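Local coordinates for class II aldolase/adducin domain protein (Pseudomonas syringae pv. phaseolicola 1448A, PDB 3OCR) that is of uncertain specific function, belongs to the class II aldolase/adducin family and may, like adducin, bind actin filaments, at residues L38-R43 and A259-L264; K48-H53 and H201-L206; A60-P63 and F69-N72; H190-G195 and A208-C213. One frame throughout, in Å; residues are numbered along the deposited sequence.

Contact 1: residues L38-R43 and A259-L264; sequences LAAAYR and ALIREL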
loop_
_atom_site.group_PDB
_atom_site.type_symbol
_atom_site.label_atom_id
_atom_site.label_comp_id
_atom_site.label_asym_id
_atom_site.label_seq_id
_atom_site.Cartn_x
_atom_site.Cartn_y
_atom_site.Cartn_z
ATOM N N LEU A 38 19.279 -11.350 -16.859
ATOM C CA LEU A 38 18.029 -12.045 -16.483
ATOM C C LEU A 38 17.903 -12.182 -14.958
ATOM O O LEU A 38 16.816 -11.995 -14.424
ATOM C CB LEU A 38 17.909 -13.425 -17.175
ATOM C CG LEU A 38 16.605 -14.173 -16.962
ATOM C CD1 LEU A 38 15.433 -13.395 -17.584
ATOM C CD2 LEU A 38 16.680 -15.606 -17.542
ATOM N N ALA A 39 19.020 -12.452 -14.257
ATOM C CA ALA A 39 18.993 -12.482 -12.800
ATOM C C ALA A 39 18.620 -11.124 -12.186
ATOM O O ALA A 39 17.824 -11.060 -11.233
ATOM C CB ALA A 39 20.379 -13.006 -12.194
ATOM N N ALA A 40 19.166 -10.042 -12.747
ATOM C CA ALA A 40 18.811 -8.700 -12.325
ATOM C C ALA A 40 17.334 -8.464 -12.557
ATOM O O ALA A 40 16.677 -7.826 -11.736
ATOM C CB ALA A 40 19.614 -7.670 -13.090
ATOM N N ALA A 41 16.810 -8.974 -13.664
ATOM C CA ALA A 41 15.374 -8.793 -13.974
ATOM C C ALA A 41 14.500 -9.496 -12.919
ATOM O O ALA A 41 13.540 -8.906 -12.414
ATOM C CB ALA A 41 15.070 -9.293 -15.333
ATOM N N TYR A 42 14.872 -10.723 -12.536
ATOM C CA TYR A 42 14.183 -11.419 -11.436
ATOM C C TYR A 42 14.192 -10.660 -10.102
ATOM O O TYR A 42 13.143 -10.481 -9.495
ATOM C CB TYR A 42 14.734 -12.835 -11.251
ATOM C CG TYR A 42 14.181 -13.875 -12.198
ATOM C CD1 TYR A 42 12.964 -14.512 -11.914
ATOM C CD2 TYR A 42 14.894 -14.262 -13.364
ATOM C CE1 TYR A 42 12.462 -15.496 -12.729
ATOM C CE2 TYR A 42 14.395 -15.256 -14.198
ATOM C CZ TYR A 42 13.160 -15.854 -13.877
ATOM O OH TYR A 42 12.618 -16.825 -14.658
ATOM N N ARG A 43 15.374 -10.239 -9.641
ATOM C CA ARG A 43 15.511 -9.414 -8.449
ATOM C C ARG A 43 14.831 -8.053 -8.477
ATOM O O ARG A 43 14.368 -7.575 -7.439
ATOM C CB ARG A 43 17.004 -9.184 -8.138
ATOM C CG ARG A 43 17.783 -10.471 -8.032
ATOM C CD ARG A 43 17.671 -11.068 -6.644
ATOM N NE ARG A 43 18.648 -12.134 -6.449
ATOM C CZ ARG A 43 19.523 -12.200 -5.450
ATOM N NH1 ARG A 43 19.550 -11.282 -4.497
ATOM N NH2 ARG A 43 20.349 -13.224 -5.391
ATOM N N ALA A 259 19.613 2.659 -14.561
ATOM C CA ALA A 259 19.107 3.215 -13.299
ATOM C C ALA A 259 18.490 2.112 -12.440
ATOM O O ALA A 259 18.729 2.056 -11.243
ATOM C CB ALA A 259 18.093 4.349 -13.542
ATOM N N LEU A 260 17.703 1.236 -13.048
ATOM C CA LEU A 260 17.199 0.051 -12.336
ATOM C C LEU A 260 18.349 -0.734 -11.697
ATOM O O LEU A 260 18.257 -1.126 -10.538
ATOM C CB LEU A 260 16.383 -0.848 -13.259
ATOM C CG LEU A 260 15.011 -0.276 -13.647
ATOM C CD1 LEU A 260 14.253 -1.243 -14.544
ATOM C CD2 LEU A 260 14.144 0.077 -12.435
ATOM N N ILE A 261 19.421 -0.948 -12.457
ATOM C CA ILE A 261 20.637 -1.649 -11.954
ATOM C C ILE A 261 21.299 -0.936 -10.780
ATOM O O ILE A 261 21.622 -1.578 -9.781
ATOM C CB ILE A 261 21.677 -1.904 -13.077
ATOM C CG1 ILE A 261 21.132 -2.894 -14.113
ATOM C CG2 ILE A 261 23.050 -2.392 -12.512
ATOM C CD1 ILE A 261 20.738 -4.246 -13.551
ATOM N N ARG A 262 21.530 0.370 -10.901
ATOM C CA ARG A 262 22.081 1.155 -9.789
ATOM C C ARG A 262 21.194 1.018 -8.543
ATOM O O ARG A 262 21.707 0.865 -7.446
ATOM C CB ARG A 262 22.282 2.650 -10.144
ATOM C CG ARG A 262 23.310 2.945 -11.237
ATOM C CD ARG A 262 23.736 4.447 -11.286
ATOM N NE ARG A 262 22.589 5.342 -11.412
ATOM C CZ ARG A 262 21.937 5.625 -12.548
ATOM N NH1 ARG A 262 22.331 5.133 -13.726
ATOM N NH2 ARG A 262 20.884 6.434 -12.507
ATOM N N GLU A 263 19.869 1.079 -8.720
ATOM C CA GLU A 263 18.934 0.927 -7.601
ATOM C C GLU A 263 19.016 -0.459 -6.982
ATOM O O GLU A 263 19.094 -0.598 -5.755
ATOM C CB GLU A 263 17.490 1.180 -8.045
ATOM C CG GLU A 263 16.543 1.374 -6.860
ATOM C CD GLU A 263 15.085 1.450 -7.272
ATOM O OE1 GLU A 263 14.797 1.818 -8.438
ATOM O OE2 GLU A 263 14.229 1.133 -6.421
ATOM N N LEU A 264 18.984 -1.482 -7.839
ATOM C CA LEU A 264 19.156 -2.860 -7.406
ATOM C C LEU A 264 20.441 -3.061 -6.581
ATOM O O LEU A 264 20.376 -3.598 -5.490
ATOM C CB LEU A 264 19.107 -3.825 -8.608
ATOM C CG LEU A 264 19.321 -5.324 -8.316
ATOM C CD1 LEU A 264 18.313 -5.861 -7.298
ATOM C CD2 LEU A 264 19.282 -6.137 -9.579
#
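The methyl group of A40 receives I261 and L264, which lie one turn apart on the C-terminal helix 251-265. This is a helix-on-helix packing within the class II aldolase fold. The axes of the two short segments cross at 68°, 10.6 Å apart at their closest. I261 reaches the alanine with the end of its longer branch, CD1 standing 3.6 Å from A40 CB. L264 divides its two methyls between successive turns of the partner helix: CD2 settles 3.8 Å from A40 CB, while CD1 lies 3.7 Å from R43 CB. With chi1 at 178°, CG of L264 is anti to the backbone N, and the isobutyl group extends across the gap to straddle both positions.

R43 gives this apolar patch only the root of its side chain. The chain turns at chi2, -84°, and carries the guanidinium off, where NE donates to the backbone O of I81. Y271 in the C-terminal tail also packs on A40, R43 and L264.

Beyond this first shell, each helix has other ties. On helix 29-47, L38 and Y42 lean on strand 68-71, and the hydroxyl of Y42 is hydrogen-bonded to the backbone N of both F58 and N72. Helix 251-265 turns another side to a neighbouring subunit: R262 bonds through NH2 to the backbone O of G75 of the second subunit, and forms a salt bridge from NE to OE2 of E80 of the same neighbouring subunit.

Contact 2: residues K48-H53 and H201-L206; sequences KRWTDH and HAIQQL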
loop_
_atom_site.group_PDB
_atom_site.type_symbol
_atom_site.label_atom_id
_atom_site.label_comp_id
_atom_site.label_asym_id
_atom_site.label_seq_id
_atom_site.Cartn_x
_atom_site.Cartn_y
_atom_site.Cartn_z
ATOM N N LYS A 48 10.380 -4.520 -6.964
ATOM C CA LYS A 48 9.184 -3.779 -7.369
ATOM C C LYS A 48 7.891 -4.516 -7.052
ATOM O O LYS A 48 6.811 -4.040 -7.404
ATOM C CB LYS A 48 9.210 -3.476 -8.876
ATOM C CG LYS A 48 10.417 -2.692 -9.369
ATOM C CD LYS A 48 10.561 -1.386 -8.641
ATOM C CE LYS A 48 11.643 -0.526 -9.257
ATOM N NZ LYS A 48 11.697 0.796 -8.589
ATOM N N ARG A 49 8.007 -5.681 -6.412
ATOM C CA ARG A 49 6.853 -6.484 -5.997
ATOM C C ARG A 49 5.966 -6.930 -7.174
ATOM O O ARG A 49 4.738 -6.856 -7.093
ATOM C CB ARG A 49 6.018 -5.736 -4.926
ATOM C CG ARG A 49 6.759 -5.461 -3.626
ATOM C CD ARG A 49 5.893 -4.669 -2.649
ATOM N NE ARG A 49 6.401 -4.754 -1.274
ATOM C CZ ARG A 49 7.198 -3.851 -0.696
ATOM N NH1 ARG A 49 7.592 -2.766 -1.363
ATOM N NH2 ARG A 49 7.598 -4.028 0.560
ATOM N N TRP A 50 6.581 -7.390 -8.265
ATOM C CA TRP A 50 5.813 -7.910 -9.398
ATOM C C TRP A 50 5.676 -9.433 -9.325
ATOM O O TRP A 50 5.549 -10.086 -10.347
ATOM C CB TRP A 50 6.447 -7.526 -10.747
ATOM C CG TRP A 50 6.640 -6.047 -10.996
ATOM C CD1 TRP A 50 5.894 -5.024 -10.492
ATOM C CD2 TRP A 50 7.634 -5.445 -11.833
ATOM N NE1 TRP A 50 6.363 -3.817 -10.956
ATOM C CE2 TRP A 50 7.431 -4.043 -11.781
ATOM C CE3 TRP A 50 8.676 -5.951 -12.620
ATOM C CZ2 TRP A 50 8.244 -3.135 -12.479
ATOM C CZ3 TRP A 50 9.489 -5.053 -13.315
ATOM C CH2 TRP A 50 9.264 -3.657 -13.241
ATOM N N THR A 51 5.728 -9.991 -8.121
ATOM C CA THR A 51 5.895 -11.438 -7.960
ATOM C C THR A 51 4.620 -12.097 -7.468
ATOM O O THR A 51 3.774 -11.448 -6.876
ATOM C CB THR A 51 6.972 -11.790 -6.923
ATOM O OG1 THR A 51 6.634 -11.181 -5.671
ATOM C CG2 THR A 51 8.338 -11.345 -7.369
ATOM N N ASP A 52 4.535 -13.405 -7.692
ATOM C CA ASP A 52 3.448 -14.222 -7.203
ATOM C C ASP A 52 4.119 -15.478 -6.616
ATOM O O ASP A 52 4.038 -16.587 -7.159
ATOM C CB ASP A 52 2.452 -14.487 -8.361
ATOM C CG ASP A 52 1.394 -15.512 -8.024
ATOM O OD1 ASP A 52 1.035 -15.642 -6.839
ATOM O OD2 ASP A 52 0.908 -16.181 -8.963
ATOM N N HIS A 53 4.823 -15.259 -5.499
ATOM C CA HIS A 53 5.532 -16.319 -4.780
ATOM C C HIS A 53 6.457 -17.050 -5.753
ATOM O O HIS A 53 7.298 -16.425 -6.386
ATOM C CB HIS A 53 4.544 -17.273 -4.084
ATOM C CG HIS A 53 5.172 -18.142 -3.033
ATOM N ND1 HIS A 53 6.005 -17.645 -2.048
ATOM C CD2 HIS A 53 5.081 -19.476 -2.809
ATOM C CE1 HIS A 53 6.409 -18.639 -1.276
ATOM N NE2 HIS A 53 5.858 -19.759 -1.710
ATOM N N HIS A 201 14.940 -4.321 -22.860
ATOM C CA HIS A 201 13.759 -3.850 -23.595
ATOM C C HIS A 201 12.443 -4.420 -23.009
ATOM O O HIS A 201 11.456 -3.681 -22.828
ATOM C CB HIS A 201 13.928 -4.185 -25.088
ATOM C CG HIS A 201 12.745 -3.806 -25.928
ATOM N ND1 HIS A 201 12.360 -4.531 -27.036
ATOM C CD2 HIS A 201 11.855 -2.789 -25.814
ATOM C CE1 HIS A 201 11.280 -3.974 -27.570
ATOM N NE2 HIS A 201 10.950 -2.920 -26.840
ATOM N N ALA A 202 12.428 -5.731 -22.737
ATOM C CA ALA A 202 11.278 -6.407 -22.149
ATOM C C ALA A 202 10.924 -5.827 -20.784
ATOM O O ALA A 202 9.761 -5.597 -20.474
ATOM C CB ALA A 202 11.520 -7.950 -22.062
ATOM N N ILE A 203 11.947 -5.584 -19.974
ATOM C CA ILE A 203 11.733 -5.049 -18.655
ATOM C C ILE A 203 11.223 -3.607 -18.694
ATOM O O ILE A 203 10.416 -3.222 -17.830
ATOM C CB ILE A 203 13.055 -5.130 -17.812
ATOM C CG1 ILE A 203 13.236 -6.545 -17.251
ATOM C CG2 ILE A 203 13.035 -4.102 -16.707
ATOM C CD1 ILE A 203 12.206 -7.006 -16.168
ATOM N N GLN A 204 11.687 -2.803 -19.668
ATOM C CA GLN A 204 11.225 -1.425 -19.749
ATOM C C GLN A 204 9.740 -1.431 -20.074
ATOM O O GLN A 204 8.979 -0.712 -19.453
ATOM C CB GLN A 204 11.956 -0.590 -20.817
ATOM C CG GLN A 204 11.492 0.906 -20.817
ATOM C CD GLN A 204 12.259 1.815 -21.768
ATOM O OE1 GLN A 204 12.785 1.377 -22.783
ATOM N NE2 GLN A 204 12.312 3.100 -21.441
ATOM N N GLN A 205 9.339 -2.256 -21.038
ATOM C CA GLN A 205 7.925 -2.359 -21.404
ATOM C C GLN A 205 7.074 -2.863 -20.231
ATOM O O GLN A 205 5.957 -2.384 -20.019
ATOM C CB GLN A 205 7.764 -3.299 -22.597
ATOM C CG GLN A 205 8.505 -2.857 -23.874
ATOM C CD GLN A 205 7.829 -3.413 -25.099
ATOM O OE1 GLN A 205 7.035 -2.726 -25.743
ATOM N NE2 GLN A 205 8.125 -4.663 -25.428
ATOM N N LEU A 206 7.597 -3.829 -19.465
ATOM C CA LEU A 206 6.834 -4.398 -18.343
ATOM C C LEU A 206 6.631 -3.365 -17.219
ATOM O O LEU A 206 5.515 -3.199 -16.706
ATOM C CB LEU A 206 7.490 -5.674 -17.799
ATOM C CG LEU A 206 6.834 -6.313 -16.559
ATOM C CD1 LEU A 206 5.464 -6.875 -16.898
ATOM C CD2 LEU A 206 7.772 -7.396 -15.958
#
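W50 inserts its indole toward helix 199-219, meeting L206 and I203 in a buried, wholly apolar contact. The segment starts where helix 29-47 ends. K48 lies under the indole, its CB 3.4 Å from the W50 ring plane and toward the rim, and its amino group forms a salt bridge with E263. R49 then adopts positive phi, 60°, in a Schellman motif at the end of the helix; W50 follows, its side chain directed to helix 199-219.

On the side of the indole opposite K48, the L206 and W50 side chains run alongside in opposite senses, with L206 CG 4.3 Å above the ring plane, toward its rim. The leucine's CD2 approaches the benzo part obliquely, 3.7 Å from W50 CE3. I203 comes instead to the ring's edge, with CD1 near the plane and 4.4 Å from W50 CZ3. Further along, D52 hydrogen-bonds through OD2 to H129 and to H149 of the third subunit, while H53 NE2 bonds to the backbone O of H256 of that subunit.

The contact lies in the layer between sheet and helices: L206 also rests on strands 124-128 and 191-196, and I203 bridges from strand 124-128 to W257 and L260 of helix 251-265.

Contact 3: residues A60-P63 and F69-N72; sequences ARVP and FLIN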
loop_
_atom_site.group_PDB
_atom_site.type_symbol
_atom_site.label_atom_id
_atom_site.label_comp_id
_atom_site.label_asym_id
_atom_site.label_seq_id
_atom_site.Cartn_x
_atom_site.Cartn_y
_atom_site.Cartn_z
ATOM N N ALA A 60 15.020 -15.818 -21.200
ATOM C CA ALA A 60 15.879 -15.159 -22.186
ATOM C C ALA A 60 16.566 -16.188 -23.076
ATOM O O ALA A 60 17.004 -17.234 -22.593
ATOM C CB ALA A 60 16.952 -14.319 -21.479
ATOM N N ARG A 61 16.701 -15.874 -24.360
ATOM C CA ARG A 61 17.502 -16.685 -25.242
ATOM C C ARG A 61 18.998 -16.519 -24.934
ATOM O O ARG A 61 19.477 -15.406 -24.715
ATOM C CB ARG A 61 17.230 -16.372 -26.709
ATOM C CG ARG A 61 17.904 -17.444 -27.622
ATOM C CD ARG A 61 17.785 -17.106 -29.049
ATOM N NE ARG A 61 18.162 -18.207 -29.959
ATOM C CZ ARG A 61 19.405 -18.494 -30.352
ATOM N NH1 ARG A 61 20.451 -17.827 -29.880
ATOM N NH2 ARG A 61 19.609 -19.484 -31.214
ATOM N N VAL A 62 19.709 -17.639 -24.891
ATOM C CA VAL A 62 21.169 -17.653 -24.786
ATOM C C VAL A 62 21.721 -17.287 -26.169
ATOM O O VAL A 62 21.416 -17.968 -27.150
ATOM C CB VAL A 62 21.682 -19.044 -24.348
ATOM C CG1 VAL A 62 23.234 -19.103 -24.350
ATOM C CG2 VAL A 62 21.134 -19.426 -22.980
ATOM N N PRO A 63 22.501 -16.188 -26.272
ATOM C CA PRO A 63 23.030 -15.850 -27.591
ATOM C C PRO A 63 23.982 -16.925 -28.081
ATOM O O PRO A 63 24.787 -17.432 -27.302
ATOM C CB PRO A 63 23.779 -14.528 -27.358
ATOM C CG PRO A 63 23.174 -13.953 -26.145
ATOM C CD PRO A 63 22.762 -15.129 -25.284
ATOM N N PHE A 69 17.693 -21.526 -23.761
ATOM C CA PHE A 69 17.023 -20.484 -22.985
ATOM C C PHE A 69 17.277 -20.617 -21.495
ATOM O O PHE A 69 17.474 -21.715 -20.979
ATOM C CB PHE A 69 15.502 -20.506 -23.247
ATOM C CG PHE A 69 15.166 -20.412 -24.688
ATOM C CD1 PHE A 69 14.940 -19.183 -25.274
ATOM C CD2 PHE A 69 15.160 -21.560 -25.491
ATOM C CE1 PHE A 69 14.663 -19.087 -26.638
ATOM C CE2 PHE A 69 14.901 -21.474 -26.859
ATOM C CZ PHE A 69 14.648 -20.229 -27.431
ATOM N N LEU A 70 17.261 -19.479 -20.809
ATOM C CA LEU A 70 17.442 -19.424 -19.360
ATOM C C LEU A 70 16.135 -19.119 -18.644
ATOM O O LEU A 70 15.337 -18.286 -19.102
ATOM C CB LEU A 70 18.487 -18.366 -19.017
ATOM C CG LEU A 70 19.902 -18.636 -19.533
ATOM C CD1 LEU A 70 20.671 -17.309 -19.802
ATOM C CD2 LEU A 70 20.632 -19.509 -18.525
ATOM N N ILE A 71 15.918 -19.800 -17.519
ATOM C CA ILE A 71 14.723 -19.621 -16.687
ATOM C C ILE A 71 15.082 -19.966 -15.228
ATOM O O ILE A 71 16.140 -20.591 -14.963
ATOM C CB ILE A 71 13.538 -20.472 -17.246
ATOM C CG1 ILE A 71 12.207 -20.083 -16.604
ATOM C CG2 ILE A 71 13.853 -21.974 -17.138
ATOM C CD1 ILE A 71 11.001 -20.193 -17.538
ATOM N N ASN A 72 14.252 -19.519 -14.282
ATOM C CA ASN A 72 14.455 -19.860 -12.868
ATOM C C ASN A 72 14.297 -21.353 -12.600
ATOM O O ASN A 72 13.527 -22.046 -13.283
ATOM C CB ASN A 72 13.559 -19.020 -11.914
ATOM C CG ASN A 72 12.060 -19.282 -12.101
ATOM O OD1 ASN A 72 11.533 -19.264 -13.212
ATOM N ND2 ASN A 72 11.372 -19.516 -10.995
#
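A60 and L70 form the hydrogen-bonded pair of an antiparallel beta hairpin, each giving its amide to the other's carbonyl. The two bonds are unequal. L70 N donates to A60 O at 2.9 Å with an N-H...O angle of 166°, whereas A60 N to L70 O is longer, 3.3 Å, and more bent, 154°. The A60 oxygen also accepts a CA-H...O contact from F69, whose CA is 3.3 Å away.

R61 and F69 make up the neighbouring non-hydrogen-bonded pair, so their backbone groups point away from each other, R61 bonding to Q123, just before strand 124-128, and F69 to V89 of strand 87-90. Their side chains share one face, where the aliphatic base of R61 lies beside the ring, CB 3.7 Å from F69 CE1. The arginine chain continues extended from CG to NE, taking its guanidinium to the hairpin turn; NH1 is satisfied by the backbone O of G64 and NH2 by a salt bridge to E67. V62 CG2 meets L70 CG at 3.7 Å, the two side chains crossing at about a right angle.

The hairpin sits within the mixed sheet, between strands 87-90 and 124-128. Helix 29-47 covers the face bearing A60 and L70, which touch V34 and R35 respectively, while F69 packs on the other face against H116 of helix 110-118.

Contact 4: residues H190-G195 and A208-C213; sequences HGLLTG and ALEYAC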
loop_
_atom_site.group_PDB
_atom_site.type_symbol
_atom_site.label_atom_id
_atom_site.label_comp_id
_atom_site.label_asym_id
_atom_site.label_seq_id
_atom_site.Cartn_x
_atom_site.Cartn_y
_atom_site.Cartn_z
ATOM N N HIS A 190 -5.801 -13.174 -16.359
ATOM C CA HIS A 190 -4.666 -14.037 -16.088
ATOM C C HIS A 190 -3.466 -13.220 -15.674
ATOM O O HIS A 190 -2.887 -13.504 -14.623
ATOM C CB HIS A 190 -4.416 -14.978 -17.300
ATOM C CG HIS A 190 -3.258 -15.922 -17.130
ATOM N ND1 HIS A 190 -2.851 -16.783 -18.126
ATOM C CD2 HIS A 190 -2.411 -16.124 -16.090
ATOM C CE1 HIS A 190 -1.816 -17.489 -17.699
ATOM N NE2 HIS A 190 -1.522 -17.099 -16.470
ATOM N N GLY A 191 -3.101 -12.209 -16.465
ATOM C CA GLY A 191 -1.984 -11.302 -16.134
ATOM C C GLY A 191 -1.339 -10.663 -17.377
ATOM O O GLY A 191 -1.999 -10.435 -18.419
ATOM N N LEU A 192 -0.051 -10.361 -17.279
ATOM C CA LEU A 192 0.596 -9.571 -18.327
ATOM C C LEU A 192 1.753 -10.323 -18.946
ATOM O O LEU A 192 2.454 -11.070 -18.255
ATOM C CB LEU A 192 1.097 -8.223 -17.778
ATOM C CG LEU A 192 0.158 -7.306 -16.973
ATOM C CD1 LEU A 192 0.986 -6.167 -16.385
ATOM C CD2 LEU A 192 -1.013 -6.774 -17.810
ATOM N N LEU A 193 1.976 -10.071 -20.231
ATOM C CA LEU A 193 3.106 -10.614 -20.936
ATOM C C LEU A 193 3.799 -9.541 -21.787
ATOM O O LEU A 193 3.170 -8.785 -22.551
ATOM C CB LEU A 193 2.694 -11.835 -21.769
ATOM C CG LEU A 193 3.869 -12.627 -22.365
ATOM C CD1 LEU A 193 3.653 -14.111 -22.299
ATOM C CD2 LEU A 193 4.171 -12.168 -23.797
ATOM N N THR A 194 5.111 -9.488 -21.626
ATOM C CA THR A 194 5.935 -8.573 -22.354
ATOM C C THR A 194 7.071 -9.336 -23.061
ATOM O O THR A 194 7.616 -10.291 -22.499
ATOM C CB THR A 194 6.382 -7.546 -21.325
ATOM O OG1 THR A 194 5.718 -6.300 -21.568
ATOM C CG2 THR A 194 7.866 -7.432 -21.215
ATOM N N GLY A 195 7.385 -8.959 -24.303
ATOM C CA GLY A 195 8.550 -9.493 -24.978
ATOM C C GLY A 195 9.497 -8.342 -25.230
ATOM O O GLY A 195 9.104 -7.185 -25.074
ATOM N N ALA A 208 6.640 -0.119 -17.501
ATOM C CA ALA A 208 5.684 0.887 -17.944
ATOM C C ALA A 208 4.264 0.385 -17.929
ATOM O O ALA A 208 3.353 1.135 -17.569
ATOM C CB ALA A 208 6.030 1.412 -19.339
ATOM N N LEU A 209 4.066 -0.874 -18.325
ATOM C CA LEU A 209 2.732 -1.444 -18.412
ATOM C C LEU A 209 2.149 -1.616 -17.004
ATOM O O LEU A 209 0.969 -1.352 -16.783
ATOM C CB LEU A 209 2.748 -2.786 -19.153
ATOM C CG LEU A 209 1.371 -3.415 -19.439
ATOM C CD1 LEU A 209 0.469 -2.444 -20.242
ATOM C CD2 LEU A 209 1.490 -4.807 -20.115
ATOM N N GLU A 210 2.990 -2.056 -16.073
ATOM C CA GLU A 210 2.575 -2.318 -14.710
ATOM C C GLU A 210 2.142 -0.979 -14.081
ATOM O O GLU A 210 1.079 -0.892 -13.423
ATOM C CB GLU A 210 3.766 -2.887 -13.903
ATOM C CG GLU A 210 3.468 -2.952 -12.402
ATOM C CD GLU A 210 2.338 -3.915 -12.065
ATOM O OE1 GLU A 210 2.154 -4.921 -12.814
ATOM O OE2 GLU A 210 1.644 -3.663 -11.046
ATOM N N TYR A 211 2.921 0.071 -14.326
ATOM C CA TYR A 211 2.530 1.397 -13.843
ATOM C C TYR A 211 1.227 1.895 -14.478
ATOM O O TYR A 211 0.380 2.454 -13.791
ATOM C CB TYR A 211 3.622 2.420 -14.057
ATOM C CG TYR A 211 3.491 3.628 -13.109
ATOM C CD1 TYR A 211 3.123 3.457 -11.763
ATOM C CD2 TYR A 211 3.743 4.917 -13.553
ATOM C CE1 TYR A 211 3.016 4.561 -10.886
ATOM C CE2 TYR A 211 3.649 6.018 -12.691
ATOM C CZ TYR A 211 3.297 5.833 -11.365
ATOM O OH TYR A 211 3.200 6.922 -10.526
ATOM N N ALA A 212 1.102 1.739 -15.783
ATOM C CA ALA A 212 -0.162 2.116 -16.458
ATOM C C ALA A 212 -1.334 1.414 -15.774
ATOM O O ALA A 212 -2.351 2.043 -15.509
ATOM C CB ALA A 212 -0.105 1.793 -17.951
ATOM N N CYS A 213 -1.188 0.130 -15.443
ATOM C CA CYS A 213 -2.248 -0.569 -14.739
ATOM C C CYS A 213 -2.499 -0.032 -13.330
ATOM O O CYS A 213 -3.648 0.114 -12.973
ATOM C CB CYS A 213 -2.050 -2.090 -14.689
ATOM S SG CYS A 213 -1.955 -2.900 -16.303
#
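Strand 191-196 and helix 199-219 are consecutive elements, a beta-alpha unit in which the helix returns across the strand it follows. L192 is the principal residue on the strand side. It meets L209 tip to tip, with CD2 of L192 and CD2 of L209 3.9 Å apart. One turn on, C213 brings its sulfur, SG, to 4.3 Å from the same methyl, L192 CD2.

The other methyl, L192 CD1, lies 4.0 Å from E210 OE1. E210 leaves the helix with CG anti to its own N but bends at chi2, 64°; its side chain crosses that of L192 at about a right angle, bringing OE1 to the leucine methyl. That buried OE1 is satisfied by a hydrogen bond with OG1 of T130; OE2 has a weak bond with N214.

At the start of the strand, H190 and G191 both face L187 in a classic beta bulge. The H190 ring meets that of H127 edge to face and also meets that of H129, a histidine cluster reminiscent of the metal site of class II aldolases. L192 O accepts a bond from H127 ND1. The axes of strand and helix segments run 10.2 Å apart at 151°, the near-antiparallel packing of a helix on a sheet in an alpha/beta layered fold.

Contacts 2 and 4 lie in the core, their centres 8 Å apart, and share helix 199-219: contact 2 uses its early turns and contact 4 later ones, with W50 NE1 3.3 Å from E210 CG. Contact 1, only partly buried, lies further out near a subunit interface, yet touches contact 2 through A41 and L260 on I203 and through the E263-K48 salt bridge. Contact 3 is also buried and reaches the same sheet as contact 4, strand 124-128 separating strands 58-61 and 191-196; L38 links it to contact 1. Chemistry follows position: paired backbone groups join strands in contact 3, whereas the three contacts involving helices close through apolar side chains, charged groups pairing outside their own contact.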